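Local coordinates for EF-P arginine 32 rhamnosyl-transferase (Pseudomonas putida KT2440, PDB 5NV8), which belongs to the EarP family of rhamnosyltransferases, glycosyltransferases of the GT-B type with two Rossmann-like domains, at residues L37-V42 against L164-L169; L190-V195 against P224-V229; D328-A333 against R355-E360. All blocks are in the same frame, centred on the assembly; numbering follows the deposited sequence.

Interaction 1 (L37-V42 against L164-L169); sequences LARQLV and LREGSL
Gln40 and Leu37, on the same side of helix 30-43, meet the loop 164-169 through one polar grip and one methyl contact. The CB of Gln40 is directed at the loop. Chi1 of -167° sets CG anti to the backbone N; from there the extended chain brings NE2 within 2.9 Å of Arg165 O. Arg165 O lies nearly in the amide plane of Gln40, but NE2 itself sits above the carbonyl plane of Arg165, about 60° out of it, and the N-H...O angle of 134° marks a bent bond. NE2 also packs on Glu166 CA at 3.3 Å and gives a weak hydrogen bond to Glu44, which accepts a second one from the N of Gly167; Glu44 thus ties the helix to the turn 166-169.

Beside this grip, the side chains of Leu37 and Leu164 cross at about a right angle. Leu164 CD2 does the touching: it meets Leu37 CD1 at 3.8 Å and also lies 3.9 Å from Gln40 OE1. Helix 378-387 packs against both leucines through Leu378 and Leu382, consistent with the C-terminal helix returning to the N-terminal domain in GT-B enzymes.

Towards the polar side, Arg39 NH2 stops 4.3 Å from Glu166 OE2, too far for a salt bridge. Each has firmer partners: Arg39 bonds Gln268 and lies in cation-pi contact with Trp35, while Glu166 forms salt bridges with Arg36 and Arg291.

The loop is therefore held to helix 30-43 by a side-chain-to-backbone bond, a leucine pair and the Glu166-Arg36 salt bridge; Arg291 ties the same carboxylate to helix 287-295. Having two arginine partners, the Glu166 carboxylate is probably kept ionised.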
ATOM      1  N   LEU A  37     -12.123  -6.633  -1.215  1.00 31.86           N
ATOM      2  CA  LEU A  37     -13.249  -6.900  -0.326  1.00 31.24           C
ATOM      3  C   LEU A  37     -14.106  -8.053  -0.837  1.00 35.94           C
ATOM      4  O   LEU A  37     -14.575  -8.878  -0.044  1.00 36.54           O
ATOM      5  CB  LEU A  37     -14.091  -5.635  -0.163  1.00 44.87           C
ATOM      6  CG  LEU A  37     -15.439  -5.775   0.547  1.00 29.68           C
ATOM      7  CD1 LEU A  37     -15.246  -6.247   1.977  1.00 30.87           C
ATOM      8  CD2 LEU A  37     -16.190  -4.458   0.513  1.00 32.41           C
ATOM      9  N   ALA A  38     -14.306  -8.135  -2.157  1.00 35.45           N
ATOM     10  CA  ALA A  38     -15.207  -9.143  -2.713  1.00 29.22           C
ATOM     11  C   ALA A  38     -14.695 -10.559  -2.470  1.00 46.54           C
ATOM     12  O   ALA A  38     -15.485 -11.462  -2.166  1.00 49.10           O
ATOM     13  CB  ALA A  38     -15.413  -8.897  -4.207  1.00 32.10           C
ATOM     14  N   ARG A  39     -13.385 -10.783  -2.608  1.00 25.68           N
ATOM     15  CA  ARG A  39     -12.841 -12.108  -2.321  1.00 29.48           C
ATOM     16  C   ARG A  39     -12.974 -12.449  -0.843  1.00 21.39           C
ATOM     17  O   ARG A  39     -13.232 -13.602  -0.485  1.00 26.83           O
ATOM     18  CB  ARG A  39     -11.372 -12.195  -2.733  1.00 33.84           C
ATOM     19  CG  ARG A  39     -11.051 -11.663  -4.104  1.00 33.16           C
ATOM     20  CD  ARG A  39      -9.632 -12.041  -4.504  1.00 42.51           C
ATOM     21  NE  ARG A  39      -8.642 -11.719  -3.479  1.00 35.96           N
ATOM     22  CZ  ARG A  39      -7.996 -10.559  -3.403  1.00 35.52           C
ATOM     23  NH1 ARG A  39      -8.236  -9.604  -4.291  1.00 28.02           N
ATOM     24  NH2 ARG A  39      -7.108 -10.351  -2.440  1.00 38.66           N
ATOM     25  N   GLN A  40     -12.797 -11.453   0.028  1.00 20.76           N
ATOM     26  CA  GLN A  40     -12.803 -11.708   1.463  1.00 18.61           C
ATOM     27  C   GLN A  40     -14.191 -12.104   1.957  1.00 25.13           C
ATOM     28  O   GLN A  40     -14.319 -12.997   2.801  1.00 38.53           O
ATOM     29  CB  GLN A  40     -12.291 -10.476   2.208  1.00 18.40           C
ATOM     30  CG  GLN A  40     -11.969 -10.729   3.670  1.00 32.05           C
ATOM     31  CD  GLN A  40     -11.293  -9.548   4.336  1.00 24.39           C
ATOM     32  OE1 GLN A  40     -11.383  -8.414   3.863  1.00 25.72           O
ATOM     33  NE2 GLN A  40     -10.615  -9.807   5.445  1.00 23.60           N
ATOM     34  N   LEU A  41     -15.243 -11.455   1.446  1.00 29.37           N
ATOM     35  CA  LEU A  41     -16.595 -11.793   1.880  1.00 31.96           C
ATOM     36  C   LEU A  41     -17.038 -13.163   1.391  1.00 30.28           C
ATOM     37  O   LEU A  41     -17.950 -13.753   1.981  1.00 32.42           O
ATOM     38  CB  LEU A  41     -17.598 -10.741   1.414  1.00 28.93           C
ATOM     39  CG  LEU A  41     -17.263  -9.281   1.704  1.00 26.38           C
ATOM     40  CD1 LEU A  41     -17.969  -8.383   0.701  1.00 27.97           C
ATOM     41  CD2 LEU A  41     -17.632  -8.917   3.134  1.00 24.22           C
ATOM     42  N   VAL A  42     -16.429 -13.672   0.321  1.00 28.98           N
ATOM     43  CA  VAL A  42     -16.666 -15.053  -0.082  1.00 27.55           C
ATOM     44  C   VAL A  42     -15.839 -16.005   0.771  1.00 31.43           C
ATOM     45  O   VAL A  42     -16.363 -16.969   1.341  1.00 19.64           O
ATOM     46  CB  VAL A  42     -16.353 -15.235  -1.577  1.00 31.82           C
ATOM     47  CG1 VAL A  42     -16.382 -16.712  -1.939  1.00 34.63           C
ATOM     48  CG2 VAL A  42     -17.324 -14.447  -2.432  1.00 33.25           C
ATOM     49  N   LEU A 164      -9.391  -3.121   5.663  1.00 31.78           N
ATOM     50  CA  LEU A 164      -9.402  -4.454   5.074  1.00 25.10           C
ATOM     51  C   LEU A 164      -8.155  -5.216   5.502  1.00 24.01           C
ATOM     52  O   LEU A 164      -7.029  -4.783   5.236  1.00 23.68           O
ATOM     53  CB  LEU A 164      -9.479  -4.367   3.551  1.00 25.29           C
ATOM     54  CG  LEU A 164     -10.731  -3.696   2.990  1.00 37.51           C
ATOM     55  CD1 LEU A 164     -10.450  -3.121   1.615  1.00 28.79           C
ATOM     56  CD2 LEU A 164     -11.892  -4.682   2.947  1.00 44.33           C
ATOM     57  N   ARG A 165      -8.360  -6.348   6.169  1.00 23.67           N
ATOM     58  CA  ARG A 165      -7.257  -7.190   6.623  1.00 32.91           C
ATOM     59  C   ARG A 165      -7.735  -8.633   6.587  1.00 25.21           C
ATOM     60  O   ARG A 165      -8.637  -9.008   7.342  1.00 25.58           O
ATOM     61  CB  ARG A 165      -6.799  -6.793   8.023  1.00 23.34           C
ATOM     62  CG  ARG A 165      -5.463  -7.384   8.448  1.00 22.95           C
ATOM     63  CD  ARG A 165      -5.299  -7.370   9.967  1.00 23.66           C
ATOM     64  NE  ARG A 165      -6.512  -7.779  10.676  1.00 24.61           N
ATOM     65  CZ  ARG A 165      -7.307  -6.951  11.344  1.00 25.23           C
ATOM     66  NH1 ARG A 165      -7.038  -5.654  11.379  1.00 32.47           N
ATOM     67  NH2 ARG A 165      -8.385  -7.415  11.960  1.00 34.12           N
ATOM     68  N   GLU A 166      -7.139  -9.427   5.702  1.00 22.45           N
ATOM     69  CA  GLU A 166      -7.461 -10.844   5.612  1.00 25.49           C
ATOM     70  C   GLU A 166      -7.092 -11.564   6.905  1.00 26.51           C
ATOM     71  O   GLU A 166      -6.108 -11.230   7.571  1.00 22.65           O
ATOM     72  CB  GLU A 166      -6.729 -11.483   4.427  1.00 22.35           C
ATOM     73  CG  GLU A 166      -7.057 -10.879   3.062  1.00 22.53           C
ATOM     74  CD  GLU A 166      -6.344  -9.567   2.779  1.00 22.41           C
ATOM     75  OE1 GLU A 166      -5.705  -9.003   3.691  1.00 22.13           O
ATOM     76  OE2 GLU A 166      -6.437  -9.087   1.633  1.00 22.80           O
ATOM     77  N   GLY A 167      -7.893 -12.580   7.246  1.00 23.04           N
ATOM     78  CA  GLY A 167      -7.698 -13.291   8.501  1.00 23.59           C
ATOM     79  C   GLY A 167      -6.311 -13.883   8.674  1.00 23.71           C
ATOM     80  O   GLY A 167      -5.771 -13.887   9.784  1.00 24.26           O
ATOM     81  N   SER A 168      -5.710 -14.383   7.592  1.00 23.46           N
ATOM     82  CA  SER A 168      -4.416 -15.052   7.668  1.00 36.59           C
ATOM     83  C   SER A 168      -3.279 -14.214   7.089  1.00 30.70           C
ATOM     84  O   SER A 168      -2.200 -14.748   6.818  1.00 30.70           O
ATOM     85  CB  SER A 168      -4.476 -16.405   6.960  1.00 29.01           C
ATOM     86  OG  SER A 168      -4.583 -16.241   5.556  1.00 23.97           O
ATOM     87  N   LEU A 169      -3.492 -12.911   6.902  1.00 35.58           N
ATOM     88  CA  LEU A 169      -2.478 -12.087   6.251  1.00 22.23           C
ATOM     89  C   LEU A 169      -1.225 -11.962   7.111  1.00 32.61           C
ATOM     90  O   LEU A 169      -0.111 -12.221   6.642  1.00 22.50           O
ATOM     91  CB  LEU A 169      -3.049 -10.706   5.930  1.00 22.21           C
ATOM     92  CG  LEU A 169      -2.062  -9.752   5.259  1.00 21.53           C
ATOM     93  CD1 LEU A 169      -1.612 -10.322   3.928  1.00 21.57           C
ATOM     94  CD2 LEU A 169      -2.683  -8.377   5.075  1.00 26.57           C
TER

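Interaction 2 (L190-V195 against P224-V229); sequences LGVDLV and PCHLLV
His226, projecting from strand 225-230, inserts its ring edge into the backbone of the loop 190-195, and this is the tight part of the contact. Chi1 of -161° sets its CG anti to the backbone N, on the side facing the loop. Val195 N donates to His226 ND1 at 3.3 Å, lying close to the ring plane, with an N-H...N angle of 155°. Next to ND1 on the rim, His226 CE1 comes to 3.2 Å from Asp193 O, again near the plane. Val195 CG2 packs against ND1 at 3.4 Å. Deeper in, Val192 CG2 touches Leu228 CD2 at 3.9 Å, the two side chains crossing at a slant, with Gln261 of the adjacent strand 258-263 beside both.

The Pro224 end is looser, with Val195 CG1 and Pro224 CB 4.3 Å apart. On the solvent side of the loop, the CB of exposed Asp193 points away from the strand.

Both nitrogens of the His226 ring are engaged, since NE2 pairs with Gln261. As ND1 accepts from a backbone N-H, the ring is probably neutral with its proton on NE2, and it fastens the loop leading into strand 199-203 over one face of the six-stranded sheet.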
ATOM      1  N   LEU A 190      10.915 -12.762 -10.234  1.00 45.76           N
ATOM      2  CA  LEU A 190      10.574 -11.498 -10.871  1.00 48.02           C
ATOM      3  C   LEU A 190      11.735 -10.905 -11.659  1.00 49.95           C
ATOM      4  O   LEU A 190      11.662  -9.741 -12.066  1.00 52.10           O
ATOM      5  CB  LEU A 190      10.086 -10.494  -9.822  1.00 51.60           C
ATOM      6  CG  LEU A 190       8.571 -10.377  -9.626  1.00 59.46           C
ATOM      7  CD1 LEU A 190       7.939 -11.738  -9.358  1.00 60.52           C
ATOM      8  CD2 LEU A 190       8.248  -9.402  -8.503  1.00 58.70           C
ATOM      9  N   GLY A 191      12.794 -11.674 -11.889  1.00 49.56           N
ATOM     10  CA  GLY A 191      13.945 -11.175 -12.622  1.00 47.98           C
ATOM     11  C   GLY A 191      14.768 -10.159 -11.859  1.00 48.21           C
ATOM     12  O   GLY A 191      15.293  -9.215 -12.462  1.00 55.67           O
ATOM     13  N   VAL A 192      14.896 -10.332 -10.545  1.00 45.43           N
ATOM     14  CA  VAL A 192      15.607  -9.396  -9.680  1.00 36.06           C
ATOM     15  C   VAL A 192      16.815 -10.115  -9.097  1.00 44.15           C
ATOM     16  O   VAL A 192      16.667 -11.134  -8.411  1.00 59.73           O
ATOM     17  CB  VAL A 192      14.704  -8.856  -8.559  1.00 37.83           C
ATOM     18  CG1 VAL A 192      15.533  -8.123  -7.513  1.00 42.77           C
ATOM     19  CG2 VAL A 192      13.623  -7.950  -9.129  1.00 33.78           C
ATOM     20  N   ASP A 193      18.008  -9.591  -9.374  1.00 46.84           N
ATOM     21  CA  ASP A 193      19.246 -10.062  -8.753  1.00 45.17           C
ATOM     22  C   ASP A 193      19.600  -9.074  -7.649  1.00 43.88           C
ATOM     23  O   ASP A 193      20.166  -8.009  -7.911  1.00 51.37           O
ATOM     24  CB  ASP A 193      20.367 -10.187  -9.780  1.00 45.51           C
ATOM     25  CG  ASP A 193      21.560 -10.964  -9.249  1.00 49.85           C
ATOM     26  OD1 ASP A 193      21.586 -11.271  -8.038  1.00 51.77           O
ATOM     27  OD2 ASP A 193      22.476 -11.265 -10.044  1.00 55.20           O
ATOM     28  N   LEU A 194      19.265  -9.435  -6.412  1.00 44.12           N
ATOM     29  CA  LEU A 194      19.451  -8.542  -5.275  1.00 38.82           C
ATOM     30  C   LEU A 194      20.920  -8.173  -5.109  1.00 42.91           C
ATOM     31  O   LEU A 194      21.796  -9.043  -5.095  1.00 44.56           O
ATOM     32  CB  LEU A 194      18.919  -9.212  -4.005  1.00 43.60           C
ATOM     33  CG  LEU A 194      18.832  -8.440  -2.683  1.00 45.15           C
ATOM     34  CD1 LEU A 194      20.115  -8.580  -1.866  1.00 45.44           C
ATOM     35  CD2 LEU A 194      18.484  -6.975  -2.913  1.00 31.47           C
ATOM     36  N   VAL A 195      21.188  -6.875  -4.993  1.00 41.08           N
ATOM     37  CA  VAL A 195      22.543  -6.386  -4.745  1.00 38.76           C
ATOM     38  C   VAL A 195      22.918  -6.753  -3.314  1.00 34.37           C
ATOM     39  O   VAL A 195      22.230  -6.337  -2.373  1.00 30.56           O
ATOM     40  CB  VAL A 195      22.650  -4.870  -4.981  1.00 36.88           C
ATOM     41  CG1 VAL A 195      24.071  -4.392  -4.734  1.00 35.96           C
ATOM     42  CG2 VAL A 195      22.208  -4.513  -6.391  1.00 39.49           C
ATOM     43  N   PRO A 224      24.969   0.800  -0.757  1.00 26.17           N
ATOM     44  CA  PRO A 224      24.193   0.609  -1.987  1.00 27.57           C
ATOM     45  C   PRO A 224      22.695   0.574  -1.727  1.00 25.62           C
ATOM     46  O   PRO A 224      22.224   0.244  -0.637  1.00 24.98           O
ATOM     47  CB  PRO A 224      24.692  -0.740  -2.516  1.00 38.32           C
ATOM     48  CG  PRO A 224      25.214  -1.448  -1.312  1.00 32.20           C
ATOM     49  CD  PRO A 224      25.790  -0.378  -0.429  1.00 29.40           C
ATOM     50  N   CYS A 225      21.942   0.924  -2.767  1.00 25.89           N
ATOM     51  CA  CYS A 225      20.486   0.883  -2.733  1.00 27.45           C
ATOM     52  C   CYS A 225      19.979   0.170  -3.977  1.00 37.65           C
ATOM     53  O   CYS A 225      20.446   0.444  -5.089  1.00 27.24           O
ATOM     54  CB  CYS A 225      19.886   2.291  -2.644  1.00 39.02           C
ATOM     55  SG  CYS A 225      18.079   2.355  -2.820  1.00 42.81           S
ATOM     56  N   HIS A 226      19.029  -0.746  -3.783  1.00 31.68           N
ATOM     57  CA  HIS A 226      18.359  -1.451  -4.871  1.00 26.65           C
ATOM     58  C   HIS A 226      16.893  -1.032  -4.865  1.00 26.21           C
ATOM     59  O   HIS A 226      16.145  -1.387  -3.948  1.00 26.31           O
ATOM     60  CB  HIS A 226      18.504  -2.964  -4.718  1.00 26.91           C
ATOM     61  CG  HIS A 226      18.252  -3.727  -5.982  1.00 28.26           C
ATOM     62  ND1 HIS A 226      18.848  -4.941  -6.251  1.00 29.99           N
ATOM     63  CD2 HIS A 226      17.472  -3.447  -7.053  1.00 29.05           C
ATOM     64  CE1 HIS A 226      18.446  -5.374  -7.433  1.00 30.87           C
ATOM     65  NE2 HIS A 226      17.610  -4.486  -7.940  1.00 30.51           N
ATOM     66  N   LEU A 227      16.491  -0.277  -5.884  1.00 32.35           N
ATOM     67  CA  LEU A 227      15.146   0.275  -5.978  1.00 27.04           C
ATOM     68  C   LEU A 227      14.332  -0.520  -6.990  1.00 28.01           C
ATOM     69  O   LEU A 227      14.748  -0.682  -8.142  1.00 32.24           O
ATOM     70  CB  LEU A 227      15.196   1.753  -6.376  1.00 29.52           C
ATOM     71  CG  LEU A 227      13.885   2.537  -6.478  1.00 28.07           C
ATOM     72  CD1 LEU A 227      13.334   2.857  -5.103  1.00 27.21           C
ATOM     73  CD2 LEU A 227      14.085   3.817  -7.278  1.00 29.52           C
ATOM     74  N   LEU A 228      13.177  -1.015  -6.557  1.00 33.01           N
ATOM     75  CA  LEU A 228      12.273  -1.785  -7.404  1.00 31.93           C
ATOM     76  C   LEU A 228      11.072  -0.918  -7.748  1.00 33.76           C
ATOM     77  O   LEU A 228      10.383  -0.420  -6.853  1.00 36.83           O
ATOM     78  CB  LEU A 228      11.843  -3.076  -6.708  1.00 27.44           C
ATOM     79  CG  LEU A 228      12.995  -4.021  -6.347  1.00 27.27           C
ATOM     80  CD1 LEU A 228      12.493  -5.266  -5.622  1.00 38.58           C
ATOM     81  CD2 LEU A 228      13.817  -4.396  -7.561  1.00 30.57           C
ATOM     82  N   VAL A 229      10.822  -0.741  -9.043  1.00 33.78           N
ATOM     83  CA  VAL A 229       9.847   0.212  -9.543  1.00 31.62           C
ATOM     84  C   VAL A 229       8.878  -0.525 -10.464  1.00 44.85           C
ATOM     85  O   VAL A 229       9.197  -0.848 -11.601  1.00 38.30           O
ATOM     86  CB  VAL A 229      10.536   1.374 -10.291  1.00 45.02           C
ATOM     87  CG1 VAL A 229       9.504   2.277 -10.938  1.00 34.73           C
ATOM     88  CG2 VAL A 229      11.430   2.159  -9.341  1.00 38.91           C
TER

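Interaction 3 (D328-A333 against R355-E360); sequences DDADAA and RQHWPE
The imidazole of His357 lies with one face against the first turn of helix 328-343, where Asp329 and Ala330 cover it. Ala330 N stands over the centre of the ring, 4.2 Å above its plane, and Asp329 C is displaced toward the rim on the same face. On the opposite face lies Gln356 CB, 4.1 Å from the plane and also offset toward the rim. Ala333 CB, one turn beyond Ala330, meets the edge of the ring, 3.9 Å from CD2. Chi1 of -51° puts CG anti to the carbonyl carbon, and the ring beyond it lies against the helix.

Within the segment 355-360, Arg355 NH1 lies over the centre of the Trp358 indole, 3.1 Å above its plane, while Trp358 NE1 is at the edge of the guanidinium. Neither residue takes part in the contact with 328-333; Arg355 touches Gln223 and Trp358 touches Pro298.

Across the contact, Asp329 CB closes on His357 CE1 at 3.4 Å. His357 NE2 is 3.5 Å from Asp329 O, but the angle is too poor for a hydrogen bond. Glu360 completes the contact from the first turn of helix 358-373, its chain bent at chi2 and its OE1 reaching 3.2 Å from Ala330 CB. That same oxygen is hydrogen-bonded to Ser327, directly ahead of helix 328-343. Ala330 brings only a methyl here, and the backbones come near, its CA lying 6.0 Å from the CA of His357.

This is packing between the starts of two helices, with His357 at the N-cap position of helix 358-373. No hydrogen bond joins the two segments. The Glu360 carboxylate, beside the first turn of helix 328-343, is probably stabilised by that helix end, and the Asp329 carboxylate, near but not in contact with NE2, may make protonation of His357 somewhat easier.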
ATOM      1  N   ASP A 328      11.697  12.417  20.252  1.00 49.93           N
ATOM      2  CA  ASP A 328      11.638  13.726  19.607  1.00 51.11           C
ATOM      3  C   ASP A 328      12.477  13.762  18.335  1.00 53.17           C
ATOM      4  O   ASP A 328      12.072  14.365  17.333  1.00 51.59           O
ATOM      5  CB  ASP A 328      12.091  14.808  20.585  1.00 49.14           C
ATOM      6  CG  ASP A 328      11.133  14.975  21.746  1.00 62.86           C
ATOM      7  OD1 ASP A 328       9.953  15.302  21.501  1.00 68.56           O
ATOM      8  OD2 ASP A 328      11.559  14.770  22.902  1.00 67.61           O
ATOM      9  N   ASP A 329      13.649  13.123  18.351  1.00 48.33           N
ATOM     10  CA  ASP A 329      14.479  13.095  17.153  1.00 49.16           C
ATOM     11  C   ASP A 329      13.870  12.196  16.080  1.00 47.95           C
ATOM     12  O   ASP A 329      13.960  12.500  14.885  1.00 47.09           O
ATOM     13  CB  ASP A 329      15.897  12.643  17.507  1.00 52.77           C
ATOM     14  CG  ASP A 329      16.711  13.738  18.181  1.00 56.02           C
ATOM     15  OD1 ASP A 329      16.335  14.924  18.061  1.00 56.46           O
ATOM     16  OD2 ASP A 329      17.734  13.415  18.825  1.00 45.80           O
ATOM     17  N   ALA A 330      13.238  11.091  16.484  1.00 41.54           N
ATOM     18  CA  ALA A 330      12.610  10.202  15.511  1.00 44.13           C
ATOM     19  C   ALA A 330      11.272  10.751  15.031  1.00 41.99           C
ATOM     20  O   ALA A 330      10.930  10.616  13.851  1.00 41.06           O
ATOM     21  CB  ALA A 330      12.430   8.807  16.107  1.00 37.62           C
ATOM     22  N   ASP A 331      10.500  11.360  15.935  1.00 37.39           N
ATOM     23  CA  ASP A 331       9.254  12.012  15.545  1.00 38.13           C
ATOM     24  C   ASP A 331       9.510  13.099  14.510  1.00 43.68           C
ATOM     25  O   ASP A 331       8.814  13.182  13.491  1.00 37.56           O
ATOM     26  CB  ASP A 331       8.565  12.588  16.787  1.00 40.80           C
ATOM     27  CG  ASP A 331       7.181  13.134  16.499  1.00 51.01           C
ATOM     28  OD1 ASP A 331       7.076  14.200  15.857  1.00 56.29           O
ATOM     29  OD2 ASP A 331       6.193  12.504  16.931  1.00 48.23           O
ATOM     30  N   ALA A 332      10.523  13.938  14.750  1.00 48.87           N
ATOM     31  CA  ALA A 332      10.835  15.021  13.823  1.00 51.99           C
ATOM     32  C   ALA A 332      11.295  14.486  12.474  1.00 47.76           C
ATOM     33  O   ALA A 332      10.982  15.067  11.429  1.00 50.07           O
ATOM     34  CB  ALA A 332      11.901  15.937  14.424  1.00 48.44           C
ATOM     35  N   ALA A 333      12.042  13.379  12.476  1.00 46.32           N
ATOM     36  CA  ALA A 333      12.549  12.833  11.222  1.00 33.56           C
ATOM     37  C   ALA A 333      11.443  12.182  10.403  1.00 32.53           C
ATOM     38  O   ALA A 333      11.523  12.153   9.169  1.00 43.64           O
ATOM     39  CB  ALA A 333      13.668  11.831  11.503  1.00 34.12           C
ATOM     40  N   ARG A 355      17.194   8.074   8.213  1.00 38.19           N
ATOM     41  CA  ARG A 355      18.132   6.962   8.303  1.00 35.15           C
ATOM     42  C   ARG A 355      18.966   7.007   9.576  1.00 35.36           C
ATOM     43  O   ARG A 355      19.496   5.972   9.989  1.00 42.32           O
ATOM     44  CB  ARG A 355      19.050   6.944   7.082  1.00 33.00           C
ATOM     45  CG  ARG A 355      18.347   6.598   5.777  1.00 31.86           C
ATOM     46  CD  ARG A 355      18.050   5.114   5.682  1.00 34.42           C
ATOM     47  NE  ARG A 355      19.267   4.321   5.536  1.00 37.88           N
ATOM     48  CZ  ARG A 355      19.391   3.064   5.953  1.00 36.68           C
ATOM     49  NH1 ARG A 355      18.369   2.457   6.539  1.00 46.75           N
ATOM     50  NH2 ARG A 355      20.532   2.415   5.782  1.00 26.93           N
ATOM     51  N   GLN A 356      19.097   8.179  10.205  1.00 40.77           N
ATOM     52  CA  GLN A 356      19.786   8.273  11.486  1.00 40.35           C
ATOM     53  C   GLN A 356      19.036   7.568  12.606  1.00 35.10           C
ATOM     54  O   GLN A 356      19.613   7.357  13.677  1.00 33.09           O
ATOM     55  CB  GLN A 356      20.000   9.741  11.876  1.00 48.75           C
ATOM     56  CG  GLN A 356      20.613  10.609  10.791  1.00 47.50           C
ATOM     57  CD  GLN A 356      21.916  10.047  10.262  1.00 57.02           C
ATOM     58  OE1 GLN A 356      21.980   9.551   9.137  1.00 61.24           O
ATOM     59  NE2 GLN A 356      22.966  10.123  11.072  1.00 54.45           N
ATOM     60  N   HIS A 357      17.775   7.206  12.389  1.00 29.46           N
ATOM     61  CA  HIS A 357      16.929   6.618  13.419  1.00 39.11           C
ATOM     62  C   HIS A 357      16.255   5.355  12.905  1.00 36.00           C
ATOM     63  O   HIS A 357      15.106   5.063  13.247  1.00 39.30           O
ATOM     64  CB  HIS A 357      15.885   7.621  13.901  1.00 40.94           C
ATOM     65  CG  HIS A 357      16.454   8.950  14.291  1.00 41.86           C
ATOM     66  ND1 HIS A 357      17.223   9.126  15.421  1.00 35.39           N
ATOM     67  CD2 HIS A 357      16.360  10.167  13.705  1.00 37.55           C
ATOM     68  CE1 HIS A 357      17.580  10.394  15.512  1.00 39.20           C
ATOM     69  NE2 HIS A 357      17.069  11.047  14.484  1.00 40.26           N
ATOM     70  N   TRP A 358      16.959   4.580  12.081  1.00 31.97           N
ATOM     71  CA  TRP A 358      16.327   3.420  11.456  1.00 30.72           C
ATOM     72  C   TRP A 358      15.885   2.352  12.451  1.00 37.68           C
ATOM     73  O   TRP A 358      14.773   1.821  12.275  1.00 39.50           O
ATOM     74  CB  TRP A 358      17.260   2.826  10.396  1.00 25.75           C
ATOM     75  CG  TRP A 358      16.513   2.240   9.249  1.00 29.03           C
ATOM     76  CD1 TRP A 358      16.395   0.917   8.938  1.00 24.01           C
ATOM     77  CD2 TRP A 358      15.761   2.954   8.260  1.00 25.21           C
ATOM     78  NE1 TRP A 358      15.619   0.764   7.814  1.00 23.21           N
ATOM     79  CE2 TRP A 358      15.219   2.000   7.378  1.00 31.11           C
ATOM     80  CE3 TRP A 358      15.497   4.310   8.034  1.00 26.20           C
ATOM     81  CZ2 TRP A 358      14.428   2.356   6.286  1.00 34.21           C
ATOM     82  CZ3 TRP A 358      14.711   4.663   6.947  1.00 27.53           C
ATOM     83  CH2 TRP A 358      14.186   3.689   6.088  1.00 34.08           C
ATOM     84  N   PRO A 359      16.663   1.978  13.478  1.00 32.45           N
ATOM     85  CA  PRO A 359      16.137   1.008  14.456  1.00 29.00           C
ATOM     86  C   PRO A 359      14.851   1.459  15.128  1.00 34.45           C
ATOM     87  O   PRO A 359      13.959   0.634  15.365  1.00 29.57           O
ATOM     88  CB  PRO A 359      17.288   0.874  15.463  1.00 30.64           C
ATOM     89  CG  PRO A 359      18.498   1.169  14.670  1.00 36.22           C
ATOM     90  CD  PRO A 359      18.094   2.257  13.715  1.00 38.03           C
ATOM     91  N   GLU A 360      14.730   2.751  15.443  1.00 30.63           N
ATOM     92  CA  GLU A 360      13.490   3.256  16.022  1.00 37.12           C
ATOM     93  C   GLU A 360      12.344   3.189  15.020  1.00 39.49           C
ATOM     94  O   GLU A 360      11.221   2.815  15.378  1.00 48.58           O
ATOM     95  CB  GLU A 360      13.682   4.691  16.516  1.00 42.77           C
ATOM     96  CG  GLU A 360      13.895   4.818  18.016  1.00 40.97           C
ATOM     97  CD  GLU A 360      13.335   6.112  18.580  1.00 44.37           C
ATOM     98  OE1 GLU A 360      13.940   7.180  18.352  1.00 42.46           O
ATOM     99  OE2 GLU A 360      12.286   6.061  19.255  1.00 45.59           O
TER

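The three contacts follow one another along the chain and share no helix or strand. Each mixes buried with exposed residues, so none is a pure core contact. Interactions 1 and 3 lie on opposite sides of the chain's centre; interactions 2 and 3 are nearer neighbours, their nearest atoms about 7 Å apart. Interaction 1 joins a helix to a loop amid several charged residues, and the side chain of Arg39 is about 8 Å from the bound 2'-deoxy-thymidine-beta-L-rhamnose. Interaction 2 lays a loop over a sheet. Interaction 3 packs helix starts. Histidine is central to both later contacts, bonded through its edge in interaction 2 and packed through its face in interaction 3.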